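Local coordinates for protein alginate lyase, family PL7 (Zobellia galactanivorans, PDB 3ZPY) that cleaves the polysaccharide alginate as a lyase of the PL7 family, represented here by its catalytic domain, at residues 58-63 and 77-82; 190-195 and 204-209. All coordinates share one frame; numbering follows the deposited sequence.

Interaction 1: 58-63 and 77-82; sequences VYFKCY and VELREM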
loop_
_atom_site.group_PDB
_atom_site.type_symbol
_atom_site.label_atom_id
_atom_site.label_comp_id
_atom_site.label_asym_id
_atom_site.label_seq_id
_atom_site.Cartn_x
_atom_site.Cartn_y
_atom_site.Cartn_z
ATOM N N VAL A 58 12.393 5.709 1.549
ATOM C CA VAL A 58 12.249 4.854 0.348
ATOM C C VAL A 58 10.968 5.289 -0.364
ATOM O O VAL A 58 9.914 5.419 0.265
ATOM C CB VAL A 58 12.277 3.342 0.679
ATOM C CG1 VAL A 58 11.923 2.509 -0.563
ATOM C CG2 VAL A 58 13.655 2.963 1.248
ATOM N N TYR A 59 11.164 5.625 -1.614
ATOM C CA TYR A 59 10.080 6.191 -2.485
ATOM C C TYR A 59 9.499 5.116 -3.345
ATOM O O TYR A 59 10.259 4.248 -3.872
ATOM C CB TYR A 59 10.724 7.199 -3.418
ATOM C CG TYR A 59 11.241 8.456 -2.714
ATOM C CD1 TYR A 59 12.465 8.441 -2.043
ATOM C CD2 TYR A 59 10.516 9.689 -2.754
ATOM C CE1 TYR A 59 12.972 9.592 -1.384
ATOM C CE2 TYR A 59 11.022 10.807 -2.068
ATOM C CZ TYR A 59 12.211 10.763 -1.407
ATOM O OH TYR A 59 12.693 11.931 -0.780
ATOM N N PHE A 60 8.157 5.075 -3.397
ATOM C CA PHE A 60 7.362 4.148 -4.228
ATOM C C PHE A 60 6.637 5.004 -5.155
ATOM O O PHE A 60 5.707 5.748 -4.763
ATOM C CB PHE A 60 6.384 3.411 -3.318
ATOM C CG PHE A 60 7.064 2.555 -2.253
ATOM C CD1 PHE A 60 7.604 3.166 -1.084
ATOM C CD2 PHE A 60 7.142 1.153 -2.394
ATOM C CE1 PHE A 60 8.229 2.358 -0.102
ATOM C CE2 PHE A 60 7.781 0.396 -1.453
ATOM C CZ PHE A 60 8.267 0.979 -0.278
ATOM N N LYS A 61 7.050 4.902 -6.451
ATOM C CA LYS A 61 6.493 5.777 -7.498
ATOM C C LYS A 61 5.747 4.858 -8.534
ATOM O O LYS A 61 6.382 3.924 -9.108
ATOM C CB LYS A 61 7.719 6.528 -8.204
ATOM C CG LYS A 61 7.244 7.620 -9.117
ATOM C CD LYS A 61 8.379 8.465 -9.648
ATOM C CE LYS A 61 7.907 9.603 -10.492
ATOM N NZ LYS A 61 9.033 10.513 -10.800
ATOM N N CYS A 62 4.462 5.138 -8.690
ATOM C CA CYS A 62 3.624 4.302 -9.579
ATOM C C CYS A 62 2.812 5.208 -10.476
ATOM O O CYS A 62 2.456 6.328 -10.085
ATOM C CB CYS A 62 2.766 3.324 -8.687
ATOM S SG CYS A 62 1.923 2.066 -9.640
ATOM N N TYR A 63 2.495 4.729 -11.669
ATOM C CA TYR A 63 1.974 5.613 -12.695
ATOM C C TYR A 63 0.611 5.137 -13.141
ATOM O O TYR A 63 0.384 3.925 -13.243
ATOM C CB TYR A 63 2.899 5.658 -13.965
ATOM C CG TYR A 63 4.298 6.080 -13.626
ATOM C CD1 TYR A 63 5.184 5.172 -12.998
ATOM C CD2 TYR A 63 4.766 7.365 -14.005
ATOM C CE1 TYR A 63 6.455 5.525 -12.623
ATOM C CE2 TYR A 63 6.091 7.735 -13.638
ATOM C CZ TYR A 63 6.927 6.764 -13.050
ATOM O OH TYR A 63 8.187 7.161 -12.632
ATOM N N VAL A 77 3.412 -0.344 -6.678
ATOM C CA VAL A 77 4.802 -0.625 -6.365
ATOM C C VAL A 77 4.797 -0.652 -4.830
ATOM O O VAL A 77 4.422 0.315 -4.225
ATOM C CB VAL A 77 5.713 0.456 -6.898
ATOM C CG1 VAL A 77 7.103 0.248 -6.307
ATOM C CG2 VAL A 77 5.718 0.526 -8.422
ATOM N N GLU A 78 5.050 -1.789 -4.217
ATOM C CA GLU A 78 4.628 -1.993 -2.814
ATOM C C GLU A 78 5.375 -3.197 -2.204
ATOM O O GLU A 78 5.899 -3.975 -2.910
ATOM C CB GLU A 78 3.076 -2.148 -2.845
ATOM C CG GLU A 78 2.298 -2.205 -1.648
ATOM C CD GLU A 78 0.851 -2.409 -1.922
ATOM O OE1 GLU A 78 0.421 -3.340 -2.560
ATOM O OE2 GLU A 78 0.176 -1.783 -1.176
ATOM N N LEU A 79 5.354 -3.281 -0.878
ATOM C CA LEU A 79 5.883 -4.446 -0.175
ATOM C C LEU A 79 4.763 -5.325 0.322
ATOM O O LEU A 79 3.693 -4.803 0.763
ATOM C CB LEU A 79 6.700 -3.944 1.037
ATOM C CG LEU A 79 7.738 -2.860 0.738
ATOM C CD1 LEU A 79 8.462 -2.524 2.041
ATOM C CD2 LEU A 79 8.714 -3.362 -0.293
ATOM N N ARG A 80 5.047 -6.640 0.295
ATOM C CA ARG A 80 4.147 -7.658 0.785
ATOM C C ARG A 80 4.768 -8.365 1.977
ATOM O O ARG A 80 5.828 -8.934 1.826
ATOM C CB ARG A 80 3.818 -8.605 -0.395
ATOM C CG ARG A 80 2.697 -9.640 -0.104
ATOM C CD ARG A 80 3.203 -10.924 0.515
ATOM N NE ARG A 80 2.149 -11.941 0.349
ATOM C CZ ARG A 80 1.565 -12.648 1.332
ATOM N NH1 ARG A 80 1.881 -12.499 2.616
ATOM N NH2 ARG A 80 0.627 -13.516 1.038
ATOM N N GLU A 81 4.110 -8.336 3.127
ATOM C CA GLU A 81 4.668 -8.940 4.352
ATOM C C GLU A 81 4.996 -10.394 4.175
ATOM O O GLU A 81 4.129 -11.193 3.681
ATOM C CB GLU A 81 3.668 -8.789 5.483
ATOM C CG GLU A 81 4.267 -9.137 6.849
ATOM C CD GLU A 81 3.228 -9.362 7.913
ATOM O OE1 GLU A 81 1.996 -9.179 7.615
ATOM O OE2 GLU A 81 3.606 -9.827 9.030
ATOM N N MET A 82 6.217 -10.762 4.562
ATOM C CA MET A 82 6.669 -12.167 4.622
ATOM C C MET A 82 6.927 -12.605 6.070
ATOM O O MET A 82 7.028 -11.744 6.952
ATOM C CB MET A 82 7.853 -12.429 3.711
ATOM C CG MET A 82 7.603 -12.035 2.239
ATOM S SD MET A 82 6.407 -13.045 1.393
ATOM C CE MET A 82 7.380 -14.537 1.131
#

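Interaction 2: 190-195 and 204-209; sequences GGYVEL and RKKMEV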
loop_
_atom_site.group_PDB
_atom_site.type_symbol
_atom_site.label_atom_id
_atom_site.label_comp_id
_atom_site.label_asym_id
_atom_site.label_seq_id
_atom_site.Cartn_x
_atom_site.Cartn_y
_atom_site.Cartn_z
ATOM N N GLY A 190 -8.262 -8.460 18.246
ATOM C CA GLY A 190 -9.615 -8.635 18.791
ATOM C C GLY A 190 -10.761 -8.562 17.775
ATOM O O GLY A 190 -11.883 -8.354 18.139
ATOM N N GLY A 191 -10.402 -8.741 16.501
ATOM C CA GLY A 191 -11.217 -8.623 15.381
ATOM C C GLY A 191 -11.515 -7.175 14.980
ATOM O O GLY A 191 -12.261 -6.941 14.084
ATOM N N TYR A 192 -10.884 -6.184 15.605
ATOM C CA TYR A 192 -10.990 -4.791 15.204
ATOM C C TYR A 192 -9.816 -4.380 14.313
ATOM O O TYR A 192 -8.663 -4.717 14.604
ATOM C CB TYR A 192 -10.930 -3.844 16.416
ATOM C CG TYR A 192 -12.209 -3.855 17.249
ATOM C CD1 TYR A 192 -12.473 -4.913 18.174
ATOM C CD2 TYR A 192 -13.078 -2.769 17.198
ATOM C CE1 TYR A 192 -13.637 -4.882 18.968
ATOM C CE2 TYR A 192 -14.288 -2.805 17.956
ATOM C CZ TYR A 192 -14.497 -3.797 18.840
ATOM O OH TYR A 192 -15.651 -3.894 19.665
ATOM N N VAL A 193 -10.108 -3.610 13.241
ATOM C CA VAL A 193 -9.092 -2.951 12.390
ATOM C C VAL A 193 -9.046 -1.511 12.820
ATOM O O VAL A 193 -10.067 -0.845 12.997
ATOM C CB VAL A 193 -9.541 -3.037 10.929
ATOM C CG1 VAL A 193 -8.606 -2.236 10.066
ATOM C CG2 VAL A 193 -9.564 -4.507 10.546
ATOM N N GLU A 194 -7.818 -1.018 13.058
ATOM C CA GLU A 194 -7.622 0.346 13.600
ATOM C C GLU A 194 -6.418 1.030 13.063
ATOM O O GLU A 194 -5.358 0.392 12.889
ATOM C CB GLU A 194 -7.567 0.295 15.117
ATOM C CG GLU A 194 -7.428 1.662 15.805
ATOM C CD GLU A 194 -7.756 1.563 17.270
ATOM O OE1 GLU A 194 -7.758 0.414 17.829
ATOM O OE2 GLU A 194 -8.081 2.599 17.870
ATOM N N LEU A 195 -6.632 2.311 12.721
ATOM C CA LEU A 195 -5.493 3.193 12.359
ATOM C C LEU A 195 -5.329 4.263 13.349
ATOM O O LEU A 195 -6.259 4.993 13.647
ATOM C CB LEU A 195 -5.761 3.803 10.959
ATOM C CG LEU A 195 -4.666 4.718 10.388
ATOM C CD1 LEU A 195 -3.372 3.993 10.029
ATOM C CD2 LEU A 195 -5.218 5.444 9.170
ATOM N N ARG A 204 -11.506 3.073 13.810
ATOM C CA ARG A 204 -11.469 1.788 14.482
ATOM C C ARG A 204 -12.822 1.130 14.225
ATOM O O ARG A 204 -13.871 1.758 14.539
ATOM C CB ARG A 204 -11.250 1.994 16.000
ATOM C CG ARG A 204 -11.404 0.715 16.791
ATOM C CD ARG A 204 -11.062 0.915 18.264
ATOM N NE ARG A 204 -11.647 -0.134 19.105
ATOM C CZ ARG A 204 -11.059 -1.312 19.362
ATOM N NH1 ARG A 204 -9.821 -1.543 18.914
ATOM N NH2 ARG A 204 -11.676 -2.182 20.160
ATOM N N LYS A 205 -12.827 -0.159 13.775
ATOM C CA LYS A 205 -14.093 -0.788 13.429
ATOM C C LYS A 205 -13.905 -2.278 13.483
ATOM O O LYS A 205 -12.898 -2.811 13.015
ATOM C CB LYS A 205 -14.552 -0.346 12.023
ATOM C CG LYS A 205 -15.994 -0.797 11.716
ATOM C CD LYS A 205 -16.480 -0.048 10.454
ATOM C CE LYS A 205 -17.928 -0.427 10.057
ATOM N NZ LYS A 205 -18.825 -0.004 11.148
ATOM N N LYS A 206 -14.924 -2.964 14.017
ATOM C CA LYS A 206 -14.926 -4.430 14.077
ATOM C C LYS A 206 -15.211 -5.050 12.699
ATOM O O LYS A 206 -16.135 -4.601 12.004
ATOM C CB LYS A 206 -15.644 -4.924 15.311
ATOM C CG LYS A 206 -15.463 -6.401 15.624
ATOM C CD LYS A 206 -16.452 -6.866 16.680
ATOM C CE LYS A 206 -15.983 -8.148 17.349
ATOM N NZ LYS A 206 -14.576 -8.046 17.821
ATOM N N MET A 207 -14.511 -6.129 12.385
ATOM C CA MET A 207 -14.852 -7.013 11.256
ATOM C C MET A 207 -15.925 -7.968 11.747
ATOM O O MET A 207 -15.658 -8.893 12.581
ATOM C CB MET A 207 -13.641 -7.803 10.800
ATOM C CG MET A 207 -12.656 -6.953 10.062
ATOM S SD MET A 207 -13.201 -6.672 8.363
ATOM C CE MET A 207 -12.911 -8.358 7.699
ATOM N N GLU A 208 -17.133 -7.835 11.197
ATOM C CA GLU A 208 -18.245 -8.757 11.528
ATOM C C GLU A 208 -18.248 -9.962 10.617
ATOM O O GLU A 208 -19.177 -10.176 9.875
ATOM C CB GLU A 208 -19.600 -8.016 11.485
ATOM C CG GLU A 208 -19.733 -6.814 12.423
ATOM C CD GLU A 208 -19.570 -7.154 13.901
ATOM O OE1 GLU A 208 -19.670 -8.348 14.310
ATOM O OE2 GLU A 208 -19.371 -6.195 14.668
ATOM N N VAL A 209 -17.192 -10.718 10.677
ATOM C CA VAL A 209 -16.941 -11.936 9.848
ATOM C C VAL A 209 -16.341 -12.924 10.891
ATOM O O VAL A 209 -15.515 -12.524 11.750
ATOM C CB VAL A 209 -15.832 -11.649 8.804
ATOM C CG1 VAL A 209 -15.319 -12.990 8.211
ATOM C CG2 VAL A 209 -16.319 -10.655 7.732
#

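Interaction 1: 58-63 and 77-82
F60 and V77 meet as apolar neighbours across the interior of the domain, with L79 touching the same ring farther along strand 77-82. The ring leans on V77 with one ortho carbon: F60 CD2 lies 3.4 Å from V77 O, approached obliquely, and 4.0 Å from the methyl V77 CG1, which stands anti to the backbone N (chi1 169°). L79 comes at the ring's rim, near its plane, where F60 CE2 is 3.9 Å from L79 CG; the two side chains cross at about a right angle. A flat phenyl suits this place because it can touch V77 at one ring carbon and L79 at its rim, and the branched end of L79 reaches the ring although its CB does not point straight at it. V77 divides its branches between two partners. CG2, anti to the carbonyl carbon, sits 3.5 Å from K61 O and 4.1 Å from C62 CB. A short beta-branched residue thus reaches both F60 and C62 without bulk, while the small C62 fits beside it.

No hydrogen bond joins the segments. Their axes come within 6.8 Å at an angle of 125°, the geometry of strands packed through side chains, not paired by backbones. E78 points away from strand 58-63 and forms salt bridges with K218 and R76; R76 to R80 reads as the RxELR-type motif of PL7 lyases.

Strand 58-63 lies next to strand 235-247 in one sheet, where F60 packs on I240. Strand 76-83 belongs to the other sheet, beside strand 15-21, with W15 and I17 against L79 and helix 4-8 adding L8.

Interaction 2: 190-195 and 204-209
R204 and E194 form a salt bridge, with R204 NH1 donating to E194 OE1 at 3.0 Å and 158°. The donor lies above the carboxylate plane, while OE1 sits near the guanidinium plane; E194 OE2 is hydrogen-bonded to S201 OG. The R204 chain runs extended to NE, and a turn at chi4 (87°) lays the guanidinium flat on the Y192 ring, the planes 9° apart and R204 CZ 3.7 Å from the ring centroid. This is a cation-pi stack, and the buried E194 helps to fix the rotation of the same group. On the opposite face K206 CB makes a CH-pi contact, 3.7 Å from the centroid. Tyrosine suits the place by offering two broad faces, one to a cation and one to a methylene. An alanine at Y192 would probably leave the R204 guanidinium without the ring it lies on, held by E194 but freer to turn, and K206 CB without its aromatic partner.

Backbone bonds hold the strands in register: V193 N to K205 O and K205 N to V193 O are each 2.9 Å. M207 N extends the pairing to G191 O. G191 has a positive phi, and a CB there would crowd K206 NZ. V193, on the face away from Y192, meets M207 CG with CG2 at 4.0 Å just beyond the strand end, both packing on V139 and Y188.

Strands 192-197 and 200-206 thus form an antiparallel beta hairpin at the margin of the seven-stranded sheet.

Overall arrangement
The two contacts follow one another in sequence, and their centres lie 25 Å apart, with nearest atoms about 13 Å apart. Both involve the same seven-stranded sheet: 58-63 is second from one edge, and the hairpin of interaction 2 forms the other. They differ in kind, since interaction 1 joins two sheets of the jelly roll near its centre, whereas interaction 2 pairs neighbours within one sheet, 19 Å from the centre of the chain. Interaction 1 is probably closer to function, because strand 76-83 belongs to the sheet that in PL7 relatives lines the alginate-binding groove. The sodium ion, held at T35, A37 and I40, takes no part in either.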